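Local coordinates for oxysterol-binding protein homolog 1 (Saccharomyces cerevisiae, PDB 5H28) that carries lipids, sterols among them, between membranes through the cytosol, its ankyrin-repeat domain, the part given here, targeting it to the nucleus-vacuole junction through NVJ1, at residues A[225-230]-A[238-243]; A[11-16]-A[50-55]; A[110-115]-A[169-174]; A[156-161]-A[198-203]. One frame throughout, in Å; residues are numbered along the deposited sequence.

Contact 1: A[225-230]-A[238-243]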
loop_
_atom_site.group_PDB
_atom_site.type_symbol
_atom_site.label_atom_id
_atom_site.label_comp_id
_atom_site.label_asym_id
_atom_site.label_seq_id
_atom_site.Cartn_x
_atom_site.Cartn_y
_atom_site.Cartn_z
ATOM N N LEU A 225 -4.485 -20.069 -23.230
ATOM C CA LEU A 225 -3.047 -20.026 -23.472
ATOM C C LEU A 225 -2.370 -21.343 -23.100
ATOM O O LEU A 225 -1.148 -21.486 -23.205
ATOM C CB LEU A 225 -2.427 -18.860 -22.701
ATOM C CG LEU A 225 -2.942 -17.488 -23.153
ATOM C CD1 LEU A 225 -2.350 -16.396 -22.271
ATOM C CD2 LEU A 225 -2.576 -17.254 -24.615
ATOM N N VAL A 226 -3.173 -22.300 -22.650
ATOM C CA VAL A 226 -2.670 -23.623 -22.304
ATOM C C VAL A 226 -2.526 -24.372 -23.627
ATOM O O VAL A 226 -3.292 -24.126 -24.563
ATOM C CB VAL A 226 -3.675 -24.387 -21.405
ATOM C CG1 VAL A 226 -3.199 -25.812 -21.177
ATOM C CG2 VAL A 226 -3.833 -23.671 -20.074
ATOM N N ARG A 227 -1.540 -25.262 -23.716
ATOM C CA ARG A 227 -1.343 -26.043 -24.935
ATOM C C ARG A 227 -2.642 -26.763 -25.269
ATOM O O ARG A 227 -3.317 -27.282 -24.382
ATOM C CB ARG A 227 -0.242 -27.089 -24.753
ATOM C CG ARG A 227 1.178 -26.560 -24.755
ATOM C CD ARG A 227 2.146 -27.719 -24.965
ATOM N NE ARG A 227 1.997 -28.306 -26.296
ATOM C CZ ARG A 227 2.431 -29.515 -26.641
ATOM N NH1 ARG A 227 3.044 -30.285 -25.752
ATOM N NH2 ARG A 227 2.258 -29.954 -27.882
ATOM N N LYS A 228 -2.989 -26.795 -26.550
ATOM C CA LYS A 228 -4.212 -27.454 -26.983
ATOM C C LYS A 228 -4.074 -28.971 -26.903
ATOM O O LYS A 228 -3.679 -29.612 -27.876
ATOM C CB LYS A 228 -4.548 -27.053 -28.422
ATOM C CG LYS A 228 -4.636 -25.552 -28.669
ATOM C CD LYS A 228 -5.693 -24.888 -27.800
ATOM C CE LYS A 228 -5.973 -23.468 -28.274
ATOM N NZ LYS A 228 -4.730 -22.659 -28.399
ATOM N N VAL A 229 -4.392 -29.545 -25.747
ATOM C CA VAL A 229 -4.298 -30.991 -25.587
ATOM C C VAL A 229 -5.658 -31.586 -25.220
ATOM O O VAL A 229 -6.490 -30.924 -24.598
ATOM C CB VAL A 229 -3.249 -31.370 -24.520
ATOM C CG1 VAL A 229 -3.805 -31.155 -23.122
ATOM C CG2 VAL A 229 -2.813 -32.802 -24.729
ATOM N N ASN A 230 -5.870 -32.842 -25.602
ATOM C CA ASN A 230 -7.138 -33.533 -25.369
ATOM C C ASN A 230 -7.382 -34.140 -23.985
ATOM O O ASN A 230 -8.394 -33.856 -23.345
ATOM C CB ASN A 230 -7.311 -34.643 -26.415
ATOM C CG ASN A 230 -7.247 -34.124 -27.841
ATOM O OD1 ASN A 230 -7.311 -34.900 -28.797
ATOM N ND2 ASN A 230 -7.125 -32.811 -27.991
ATOM N N THR A 238 2.385 -38.787 -19.394
ATOM C CA THR A 238 3.538 -38.078 -18.855
ATOM C C THR A 238 4.097 -36.925 -19.683
ATOM O O THR A 238 4.543 -35.923 -19.122
ATOM C CB THR A 238 4.700 -39.054 -18.556
ATOM O OG1 THR A 238 5.135 -39.670 -19.771
ATOM C CG2 THR A 238 4.251 -40.128 -17.578
ATOM N N LYS A 239 4.065 -37.036 -21.007
ATOM C CA LYS A 239 4.632 -35.978 -21.836
ATOM C C LYS A 239 3.799 -34.704 -21.964
ATOM O O LYS A 239 4.256 -33.711 -22.528
ATOM C CB LYS A 239 4.999 -36.549 -23.208
ATOM C CG LYS A 239 6.032 -37.676 -23.112
ATOM C CD LYS A 239 7.304 -37.212 -22.386
ATOM C CE LYS A 239 8.276 -38.359 -22.127
ATOM N NZ LYS A 239 7.748 -39.338 -21.137
ATOM N N ILE A 240 2.583 -34.726 -21.428
ATOM C CA ILE A 240 1.716 -33.548 -21.450
ATOM C C ILE A 240 1.114 -33.341 -20.063
ATOM O O ILE A 240 0.123 -32.627 -19.905
ATOM C CB ILE A 240 0.563 -33.675 -22.476
ATOM C CG1 ILE A 240 -0.230 -34.961 -22.226
ATOM C CG2 ILE A 240 1.121 -33.642 -23.893
ATOM C CD1 ILE A 240 -1.496 -35.058 -23.049
ATOM N N ALA A 241 1.735 -33.951 -19.055
ATOM C CA ALA A 241 1.257 -33.851 -17.679
ATOM C C ALA A 241 1.163 -32.419 -17.158
ATOM O O ALA A 241 0.190 -32.063 -16.495
ATOM C CB ALA A 241 2.146 -34.681 -16.757
ATOM N N ILE A 242 2.167 -31.600 -17.452
ATOM C CA ILE A 242 2.160 -30.214 -16.992
ATOM C C ILE A 242 0.990 -29.440 -17.589
ATOM O O ILE A 242 0.339 -28.656 -16.902
ATOM C CB ILE A 242 3.484 -29.500 -17.352
ATOM C CG1 ILE A 242 4.617 -30.055 -16.485
ATOM C CG2 ILE A 242 3.347 -27.992 -17.155
ATOM C CD1 ILE A 242 5.978 -29.479 -16.811
ATOM N N ASP A 243 0.721 -29.676 -18.866
ATOM C CA ASP A 243 -0.368 -29.000 -19.556
ATOM C C ASP A 243 -1.709 -29.432 -18.977
ATOM O O ASP A 243 -2.623 -28.619 -18.823
ATOM C CB ASP A 243 -0.279 -29.318 -21.042
ATOM C CG ASP A 243 1.094 -29.008 -21.602
ATOM O OD1 ASP A 243 1.423 -27.811 -21.735
ATOM O OD2 ASP A 243 1.854 -29.959 -21.881
HETATM O O HOH W 1 0.138 -25.551 -21.528
HETATM O O HOH W 2 3.927 -30.836 -23.179
#
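R227 lies across D243 at a slant, with the guanidinium and carboxylate planes turned 85° apart. What touches is the aliphatic part of the arginine: CG of R227 sits 3.3 Å from OD1 of D243, and CB and CD border the same oxygen. The chain bends at chi3 (66°), and NH1 of R227 stays 4.1 Å from OD2 of D243, beyond a salt bridge. One water accepts from N of R227 and donates to OD1 of D243; a second, in the guanidinium plane at its edge, accepts from NH1 of R227 and donates to both OD2 of D243 and O of K239. In this way the loop between helices 199-207 and 241-256 of the ankyrin-repeat domain is laid against the first turn of helix 241-256, where I240 is the N-cap residue and its CG2 lies 4.1 Å from CG2 of V229. D243 also forms a salt bridge through OD1 with R197, and an alanine here would probably leave R197 without that partner and both waters without their carboxylate acceptor. Behind the aspartate, CG1 of V226 rests 3.7 Å from O of D243.

Contact 2: A[11-16]-A[50-55]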
loop_
_atom_site.group_PDB
_atom_site.type_symbol
_atom_site.label_atom_id
_atom_site.label_comp_id
_atom_site.label_asym_id
_atom_site.label_seq_id
_atom_site.Cartn_x
_atom_site.Cartn_y
_atom_site.Cartn_z
ATOM N N ASP A 11 0.397 22.895 22.424
ATOM C CA ASP A 11 1.209 24.010 22.901
ATOM C C ASP A 11 2.679 23.764 22.590
ATOM O O ASP A 11 3.385 24.658 22.117
ATOM C CB ASP A 11 1.008 24.196 24.409
ATOM C CG ASP A 11 1.583 25.507 24.920
ATOM O OD1 ASP A 11 1.235 26.573 24.371
ATOM O OD2 ASP A 11 2.379 25.474 25.879
ATOM N N ALA A 12 3.138 22.545 22.848
ATOM C CA ALA A 12 4.526 22.186 22.584
ATOM C C ALA A 12 4.811 22.186 21.080
ATOM O O ALA A 12 5.869 22.640 20.637
ATOM C CB ALA A 12 4.833 20.813 23.180
ATOM N N LEU A 13 3.868 21.680 20.295
ATOM C CA LEU A 13 4.056 21.633 18.852
ATOM C C LEU A 13 4.135 23.028 18.245
ATOM O O LEU A 13 4.959 23.273 17.357
ATOM C CB LEU A 13 2.930 20.824 18.198
ATOM C CG LEU A 13 2.945 19.316 18.499
ATOM C CD1 LEU A 13 1.661 18.677 18.007
ATOM C CD2 LEU A 13 4.148 18.657 17.835
ATOM N N ARG A 14 3.298 23.946 18.721
ATOM C CA ARG A 14 3.313 25.306 18.195
ATOM C C ARG A 14 4.636 25.995 18.490
ATOM O O ARG A 14 5.118 26.795 17.685
ATOM C CB ARG A 14 2.170 26.143 18.779
ATOM C CG ARG A 14 0.781 25.685 18.379
ATOM C CD ARG A 14 -0.245 26.779 18.624
ATOM N NE ARG A 14 -1.613 26.287 18.484
ATOM C CZ ARG A 14 -2.274 25.642 19.439
ATOM N NH1 ARG A 14 -3.514 25.223 19.222
ATOM N NH2 ARG A 14 -1.702 25.431 20.618
ATOM N N GLN A 15 5.222 25.688 19.644
ATOM C CA GLN A 15 6.494 26.291 20.016
ATOM C C GLN A 15 7.609 25.880 19.060
ATOM O O GLN A 15 8.625 26.562 18.949
ATOM C CB GLN A 15 6.852 25.937 21.459
ATOM C CG GLN A 15 6.261 26.914 22.463
ATOM C CD GLN A 15 6.593 26.560 23.894
ATOM O OE1 GLN A 15 7.734 26.227 24.216
ATOM N NE2 GLN A 15 5.597 26.643 24.769
ATOM N N GLY A 16 7.414 24.753 18.383
ATOM C CA GLY A 16 8.371 24.292 17.390
ATOM C C GLY A 16 9.714 23.679 17.749
ATOM O O GLY A 16 10.580 23.585 16.880
ATOM N N GLN A 50 -0.779 20.248 11.434
ATOM C CA GLN A 50 -1.577 21.459 11.525
ATOM C C GLN A 50 -0.872 22.678 12.107
ATOM O O GLN A 50 -1.167 23.804 11.710
ATOM C CB GLN A 50 -2.847 21.198 12.340
ATOM C CG GLN A 50 -3.792 20.200 11.710
ATOM C CD GLN A 50 -5.143 20.173 12.392
ATOM O OE1 GLN A 50 -5.240 19.953 13.600
ATOM N NE2 GLN A 50 -6.197 20.396 11.616
ATOM N N VAL A 51 0.066 22.470 13.027
ATOM C CA VAL A 51 0.706 23.615 13.672
ATOM C C VAL A 51 2.227 23.700 13.747
ATOM O O VAL A 51 2.770 24.789 13.950
ATOM C CB VAL A 51 0.194 23.762 15.134
ATOM C CG1 VAL A 51 -1.319 23.650 15.176
ATOM C CG2 VAL A 51 0.836 22.704 16.032
ATOM N N ALA A 52 2.920 22.580 13.573
ATOM C CA ALA A 52 4.373 22.563 13.722
ATOM C C ALA A 52 5.240 22.817 12.495
ATOM O O ALA A 52 4.802 22.644 11.360
ATOM C CB ALA A 52 4.789 21.237 14.367
ATOM N N PRO A 53 6.496 23.245 12.722
ATOM C CA PRO A 53 7.450 23.519 11.645
ATOM C C PRO A 53 7.868 22.197 11.006
ATOM O O PRO A 53 7.784 21.139 11.632
ATOM C CB PRO A 53 8.621 24.180 12.372
ATOM C CG PRO A 53 7.983 24.799 13.570
ATOM C CD PRO A 53 7.018 23.727 14.011
ATOM N N MET A 54 8.316 22.265 9.760
ATOM C CA MET A 54 8.759 21.085 9.033
ATOM C C MET A 54 9.787 20.269 9.817
ATOM O O MET A 54 9.735 19.037 9.830
ATOM C CB MET A 54 9.355 21.511 7.686
ATOM C CG MET A 54 10.126 20.418 6.957
ATOM S SD MET A 54 9.099 19.043 6.432
ATOM C CE MET A 54 9.015 19.348 4.663
ATOM N N ALA A 55 10.726 20.956 10.464
ATOM C CA ALA A 55 11.765 20.280 11.233
ATOM C C ALA A 55 11.173 19.334 12.274
ATOM O O ALA A 55 11.654 18.213 12.451
ATOM C CB ALA A 55 12.668 21.307 11.911
#
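V51 meets two consecutive residues of helix 2-15, L13 and R14, and its side chain carries much of the contact. Its CB lies 3.8 Å from CG of R14. CG1 stands anti to the carbonyl carbon, beside the backbone N (chi1 -47°), which puts CG2 between the backbone N and the carbonyl carbon. There CG2 enters the angle between the two helix residues, 3.6 Å from CB of L13 and 3.8 Å from CG of R14. CG1 lies near the R14 guanidinium at an oblique angle. R14 crosses the valine at a slant; its CG makes the contact, and the chain runs on extended from CG to NE.

CB of A52 approaches the carbonyl O of L13 to 3.6 Å, and that same oxygen accepts the backbone N of G16, a bond of 3.0 Å closing the last turn. P53 sets the edge of its ring on the glycine, CD of P53 being 3.7 Å from CA of G16. The positive phi of G16 (74°) favours glycine, and a side chain there would crowd the proline ring.

V51 ends helix 44-51 and P53 is the N-cap of helix 54-64, so this connection within the first predicted ankyrin repeat abuts the C-terminal end of helix 2-15, while L13 also reaches Y47 and A48 of helix 44-51 and L21 of helix 18-28.

Contact 3: A[110-115]-A[169-174]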
loop_
_atom_site.group_PDB
_atom_site.type_symbol
_atom_site.label_atom_id
_atom_site.label_comp_id
_atom_site.label_asym_id
_atom_site.label_seq_id
_atom_site.Cartn_x
_atom_site.Cartn_y
_atom_site.Cartn_z
ATOM N N THR A 110 6.383 3.749 4.181
ATOM C CA THR A 110 5.089 3.202 4.581
ATOM C C THR A 110 3.855 4.028 4.243
ATOM O O THR A 110 2.756 3.695 4.680
ATOM C CB THR A 110 5.049 2.934 6.099
ATOM O OG1 THR A 110 5.149 4.176 6.808
ATOM C CG2 THR A 110 6.193 2.027 6.510
ATOM N N ILE A 111 4.018 5.090 3.466
ATOM C CA ILE A 111 2.874 5.929 3.132
ATOM C C ILE A 111 1.850 5.196 2.265
ATOM O O ILE A 111 2.205 4.359 1.435
ATOM C CB ILE A 111 3.323 7.223 2.388
ATOM C CG1 ILE A 111 2.197 8.260 2.411
ATOM C CG2 ILE A 111 3.706 6.905 0.943
ATOM C CD1 ILE A 111 1.913 8.830 3.793
ATOM N N ASN A 112 0.575 5.487 2.497
ATOM C CA ASN A 112 -0.494 4.924 1.680
ATOM C C ASN A 112 -1.369 6.109 1.293
ATOM O O ASN A 112 -2.245 6.518 2.060
ATOM C CB ASN A 112 -1.342 3.904 2.442
ATOM C CG ASN A 112 -2.436 3.314 1.568
ATOM O OD1 ASN A 112 -2.583 3.698 0.407
ATOM N ND2 ASN A 112 -3.210 2.387 2.117
ATOM N N ASP A 113 -1.122 6.667 0.112
ATOM C CA ASP A 113 -1.876 7.820 -0.359
ATOM C C ASP A 113 -3.241 7.470 -0.944
ATOM O O ASP A 113 -3.915 8.332 -1.494
ATOM C CB ASP A 113 -1.041 8.616 -1.380
ATOM C CG ASP A 113 -0.647 7.797 -2.601
ATOM O OD1 ASP A 113 -0.665 6.552 -2.527
ATOM O OD2 ASP A 113 -0.299 8.407 -3.639
ATOM N N CYS A 114 -3.657 6.214 -0.806
ATOM C CA CYS A 114 -4.950 5.791 -1.340
ATOM C C CYS A 114 -6.040 5.662 -0.285
ATOM O O CYS A 114 -7.164 5.283 -0.600
ATOM C CB CYS A 114 -4.813 4.461 -2.079
ATOM S SG CYS A 114 -3.869 4.581 -3.603
ATOM N N VAL A 115 -5.714 5.969 0.964
ATOM C CA VAL A 115 -6.699 5.883 2.034
ATOM C C VAL A 115 -7.862 6.846 1.774
ATOM O O VAL A 115 -7.659 8.000 1.397
ATOM C CB VAL A 115 -6.058 6.212 3.402
ATOM C CG1 VAL A 115 -7.116 6.184 4.496
ATOM C CG2 VAL A 115 -4.955 5.206 3.717
ATOM N N SER A 169 1.858 -4.986 0.650
ATOM C CA SER A 169 1.889 -3.541 0.865
ATOM C C SER A 169 0.498 -2.927 0.771
ATOM O O SER A 169 -0.190 -3.078 -0.241
ATOM C CB SER A 169 2.796 -2.874 -0.169
ATOM O OG SER A 169 2.518 -1.487 -0.265
ATOM N N PRO A 170 0.064 -2.216 1.825
ATOM C CA PRO A 170 -1.265 -1.599 1.789
ATOM C C PRO A 170 -1.445 -0.668 0.588
ATOM O O PRO A 170 -2.494 -0.660 -0.050
ATOM C CB PRO A 170 -1.330 -0.854 3.122
ATOM C CG PRO A 170 -0.505 -1.724 4.021
ATOM C CD PRO A 170 0.689 -2.044 3.149
ATOM N N ARG A 171 -0.411 0.107 0.278
ATOM C CA ARG A 171 -0.475 1.037 -0.842
ATOM C C ARG A 171 -0.576 0.317 -2.185
ATOM O O ARG A 171 -1.276 0.769 -3.088
ATOM C CB ARG A 171 0.755 1.944 -0.846
ATOM C CG ARG A 171 0.649 3.113 -1.810
ATOM C CD ARG A 171 1.944 3.894 -1.874
ATOM N NE ARG A 171 1.796 5.112 -2.660
ATOM C CZ ARG A 171 2.791 5.942 -2.945
ATOM N NH1 ARG A 171 4.017 5.685 -2.509
ATOM N NH2 ARG A 171 2.559 7.032 -3.664
ATOM N N ASN A 172 0.121 -0.804 -2.321
ATOM C CA ASN A 172 0.077 -1.535 -3.578
ATOM C C ASN A 172 -1.245 -2.245 -3.818
ATOM O O ASN A 172 -1.556 -2.612 -4.948
ATOM C CB ASN A 172 1.237 -2.526 -3.652
ATOM C CG ASN A 172 2.571 -1.834 -3.806
ATOM O OD1 ASN A 172 2.630 -0.651 -4.157
ATOM N ND2 ASN A 172 3.650 -2.562 -3.557
ATOM N N ALA A 173 -2.031 -2.425 -2.762
ATOM C CA ALA A 173 -3.323 -3.080 -2.903
ATOM C C ALA A 173 -4.180 -2.330 -3.924
ATOM O O ALA A 173 -4.995 -2.933 -4.622
ATOM C CB ALA A 173 -4.030 -3.129 -1.560
ATOM N N GLU A 174 -3.987 -1.015 -4.014
ATOM C CA GLU A 174 -4.745 -0.190 -4.951
ATOM C C GLU A 174 -3.925 0.380 -6.107
ATOM O O GLU A 174 -4.489 0.770 -7.130
ATOM C CB GLU A 174 -5.423 0.969 -4.212
ATOM C CG GLU A 174 -6.920 0.793 -3.993
ATOM C CD GLU A 174 -7.256 -0.406 -3.131
ATOM O OE1 GLU A 174 -6.826 -0.438 -1.958
ATOM O OE2 GLU A 174 -7.952 -1.319 -3.627
#
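D113 and R171 form the salt bridge at the heart of this contact. NE of R171 donates to OD1 of D113 at 2.9 Å, and NH2 of R171 makes a weak bond to OD2 of D113 at 3.2 Å. The arginine is extended from CG to NE, with CG anti to the backbone N (chi1 -169°), and the guanidinium stands nearly upright to the carboxylate, the planes 85° apart. NE meets OD1 from above the carboxylate plane, 53° out of it.

Polar contacts within each segment shape the backbone. OD1 of N112 accepts from N of C114 at 3.0 Å, an Asx turn inside the type I beta turn from N112 to V115. OG of S169 accepts from N of N172 at 3.2 Å, capping the turn that leads into helix 172-175.

Van der Waals contacts complete the fit. CG2 of I111 lies over one face of the guanidinium, 3.7 Å from NH1 of R171, and O of I111 is 3.4 Å from CD of R171. The N112 side chain runs past R171 in the opposite direction, bringing OD1 of N112 to 3.6 Å from CA of R171, while SG of C114 rests against CB of E174.

From helix 130-156, Y143 makes a cation-pi contact with R171, and R140 a salt bridge with OD2 of D113. D113 thus faces two arginines, which would probably favour its charged form.

Contact 4: A[156-161]-A[198-203]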
loop_
_atom_site.group_PDB
_atom_site.type_symbol
_atom_site.label_atom_id
_atom_site.label_comp_id
_atom_site.label_asym_id
_atom_site.label_seq_id
_atom_site.Cartn_x
_atom_site.Cartn_y
_atom_site.Cartn_z
ATOM N N ASN A 156 9.793 -12.075 -12.549
ATOM C CA ASN A 156 10.666 -12.609 -13.585
ATOM C C ASN A 156 11.884 -13.328 -13.029
ATOM O O ASN A 156 12.416 -14.232 -13.671
ATOM C CB ASN A 156 11.096 -11.515 -14.558
ATOM C CG ASN A 156 10.001 -11.164 -15.533
ATOM O OD1 ASN A 156 9.279 -12.042 -16.005
ATOM N ND2 ASN A 156 9.872 -9.882 -15.847
ATOM N N ASN A 157 12.330 -12.935 -11.842
ATOM C CA ASN A 157 13.465 -13.608 -11.228
ATOM C C ASN A 157 12.932 -14.686 -10.286
ATOM O O ASN A 157 13.698 -15.375 -9.616
ATOM C CB ASN A 157 14.356 -12.619 -10.470
ATOM C CG ASN A 157 15.194 -11.761 -11.401
ATOM O OD1 ASN A 157 15.490 -12.158 -12.530
ATOM N ND2 ASN A 157 15.597 -10.591 -10.924
ATOM N N ARG A 158 11.608 -14.816 -10.257
ATOM C CA ARG A 158 10.915 -15.807 -9.435
ATOM C C ARG A 158 11.337 -15.719 -7.975
ATOM O O ARG A 158 11.723 -16.714 -7.360
ATOM C CB ARG A 158 11.176 -17.216 -9.983
ATOM C CG ARG A 158 10.089 -18.229 -9.657
ATOM C CD ARG A 158 10.346 -19.531 -10.412
ATOM N NE ARG A 158 9.239 -20.483 -10.328
ATOM C CZ ARG A 158 9.109 -21.419 -9.393
ATOM N NH1 ARG A 158 10.023 -21.546 -8.440
ATOM N NH2 ARG A 158 8.064 -22.236 -9.415
ATOM N N ASP A 159 11.249 -14.512 -7.431
ATOM C CA ASP A 159 11.614 -14.238 -6.046
ATOM C C ASP A 159 10.331 -14.126 -5.224
ATOM O O ASP A 159 9.745 -13.044 -5.113
ATOM C CB ASP A 159 12.391 -12.921 -5.979
ATOM C CG ASP A 159 12.899 -12.604 -4.590
ATOM O OD1 ASP A 159 12.378 -13.170 -3.610
ATOM O OD2 ASP A 159 13.820 -11.769 -4.482
ATOM N N PHE A 160 9.894 -15.239 -4.644
ATOM C CA PHE A 160 8.668 -15.244 -3.853
ATOM C C PHE A 160 8.735 -14.371 -2.607
ATOM O O PHE A 160 7.724 -13.816 -2.189
ATOM C CB PHE A 160 8.283 -16.681 -3.486
ATOM C CG PHE A 160 7.755 -17.476 -4.648
ATOM C CD1 PHE A 160 6.530 -17.155 -5.228
ATOM C CD2 PHE A 160 8.489 -18.529 -5.176
ATOM C CE1 PHE A 160 6.046 -17.871 -6.320
ATOM C CE2 PHE A 160 8.016 -19.254 -6.269
ATOM C CZ PHE A 160 6.791 -18.923 -6.842
ATOM N N GLY A 161 9.915 -14.245 -2.011
ATOM C CA GLY A 161 10.038 -13.395 -0.840
ATOM C C GLY A 161 9.722 -11.959 -1.222
ATOM O O GLY A 161 8.953 -11.273 -0.550
ATOM N N ASP A 198 4.817 -22.447 -15.785
ATOM C CA ASP A 198 5.304 -22.490 -14.404
ATOM C C ASP A 198 4.038 -22.604 -13.559
ATOM O O ASP A 198 3.455 -21.592 -13.164
ATOM C CB ASP A 198 6.041 -21.190 -14.063
ATOM C CG ASP A 198 6.654 -21.201 -12.666
ATOM O OD1 ASP A 198 6.249 -22.030 -11.824
ATOM O OD2 ASP A 198 7.534 -20.353 -12.406
ATOM N N VAL A 199 3.616 -23.833 -13.286
ATOM C CA VAL A 199 2.388 -24.058 -12.522
ATOM C C VAL A 199 2.428 -23.539 -11.088
ATOM O O VAL A 199 1.430 -23.011 -10.592
ATOM C CB VAL A 199 2.010 -25.556 -12.510
ATOM C CG1 VAL A 199 0.664 -25.749 -11.826
ATOM C CG2 VAL A 199 1.945 -26.085 -13.938
ATOM N N ILE A 200 3.564 -23.678 -10.416
ATOM C CA ILE A 200 3.670 -23.191 -9.049
ATOM C C ILE A 200 3.423 -21.685 -9.008
ATOM O O ILE A 200 2.682 -21.200 -8.151
ATOM C CB ILE A 200 5.053 -23.517 -8.436
ATOM C CG1 ILE A 200 5.164 -25.027 -8.207
ATOM C CG2 ILE A 200 5.247 -22.759 -7.126
ATOM C CD1 ILE A 200 6.480 -25.463 -7.609
ATOM N N MET A 201 4.025 -20.945 -9.935
ATOM C CA MET A 201 3.815 -19.502 -9.955
ATOM C C MET A 201 2.356 -19.193 -10.275
ATOM O O MET A 201 1.774 -18.273 -9.700
ATOM C CB MET A 201 4.722 -18.823 -10.982
ATOM C CG MET A 201 4.524 -17.305 -11.068
ATOM S SD MET A 201 4.828 -16.428 -9.510
ATOM C CE MET A 201 6.610 -16.369 -9.530
ATOM N N CYS A 202 1.764 -19.953 -11.194
ATOM C CA CYS A 202 0.362 -19.729 -11.534
ATOM C C CYS A 202 -0.502 -19.900 -10.283
ATOM O O CYS A 202 -1.369 -19.073 -10.011
ATOM C CB CYS A 202 -0.102 -20.701 -12.624
ATOM S SG CYS A 202 0.524 -20.328 -14.279
ATOM N N ARG A 203 -0.258 -20.968 -9.524
ATOM C CA ARG A 203 -1.017 -21.224 -8.302
ATOM C C ARG A 203 -0.841 -20.074 -7.315
ATOM O O ARG A 203 -1.807 -19.626 -6.697
ATOM C CB ARG A 203 -0.560 -22.532 -7.646
ATOM C CG ARG A 203 -0.906 -23.792 -8.421
ATOM C CD ARG A 203 -0.330 -25.023 -7.727
ATOM N NE ARG A 203 -0.528 -26.244 -8.506
ATOM C CZ ARG A 203 -1.696 -26.856 -8.664
ATOM N NH1 ARG A 203 -2.788 -26.369 -8.090
ATOM N NH2 ARG A 203 -1.777 -27.950 -9.408
#
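The backbones stay well apart, 8.0 Å between CA of R158 and CA of M201, and side chains bridge the distance. R158 has positive phi at a Schellman motif that ends the long helix before it, and its side chain extends from CG to NE to meet D198 tip to tip. The grip is side-on: NE of R158 donates to OD2 of D198 at 2.7 Å, NH2 of R158 donates to OD1 of D198 at 3.0 Å, and both bonds are nearly straight at 170°. Each oxygen uses its syn lone pair, and the two flat groups lie almost coplanar, 19° apart. I200 crosses R158 at about a right angle, its CB 3.4 Å from NH2 of R158 near the guanidinium plane. One face of the guanidinium is covered by CE2 of F160, offset toward the rim.

The F160 ring in turn passes alongside M201, which bends at chi2 and chi3. CE of M201 lies 3.6 Å from CE1 of F160, and SD of M201 is 4.8 Å from the ring centre, an oblique Met-aromatic contact. The ring also meets W204, while M201 packs on F193 of helix 189-196.

D198 is the N-cap of helix 199-207: its OD1 accepts from N of M201 at 3.1 Å, above the carboxylate plane. An alanine here would probably leave R158 without its ionic partner and the helix start without its cap. In this third predicted ankyrin repeat, the helix dipole and the arginine would both tend to favour the charged carboxylate.

In the fold
The four contacts are spread along an elongated chain of helices and loops, without strands, with contacts 1 and 2 on opposite sides of its centre, 66 Å apart between centres. Contact 3 lies about 2 Å from the centre of the chain, 27 Å from contact 2 and 39 Å from contact 1, centre to centre. Contacts 3 and 4 interlock in sequence, since their segments alternate, and helix 160-167 is followed by helix 172-175; their nearest atoms are still about 10 Å apart. Contacts 1 and 4 are the only pair in touch: CG2 of I242 packs against CG2 of V199 at 4.0 Å, joining helix 241-256 to helix 199-207.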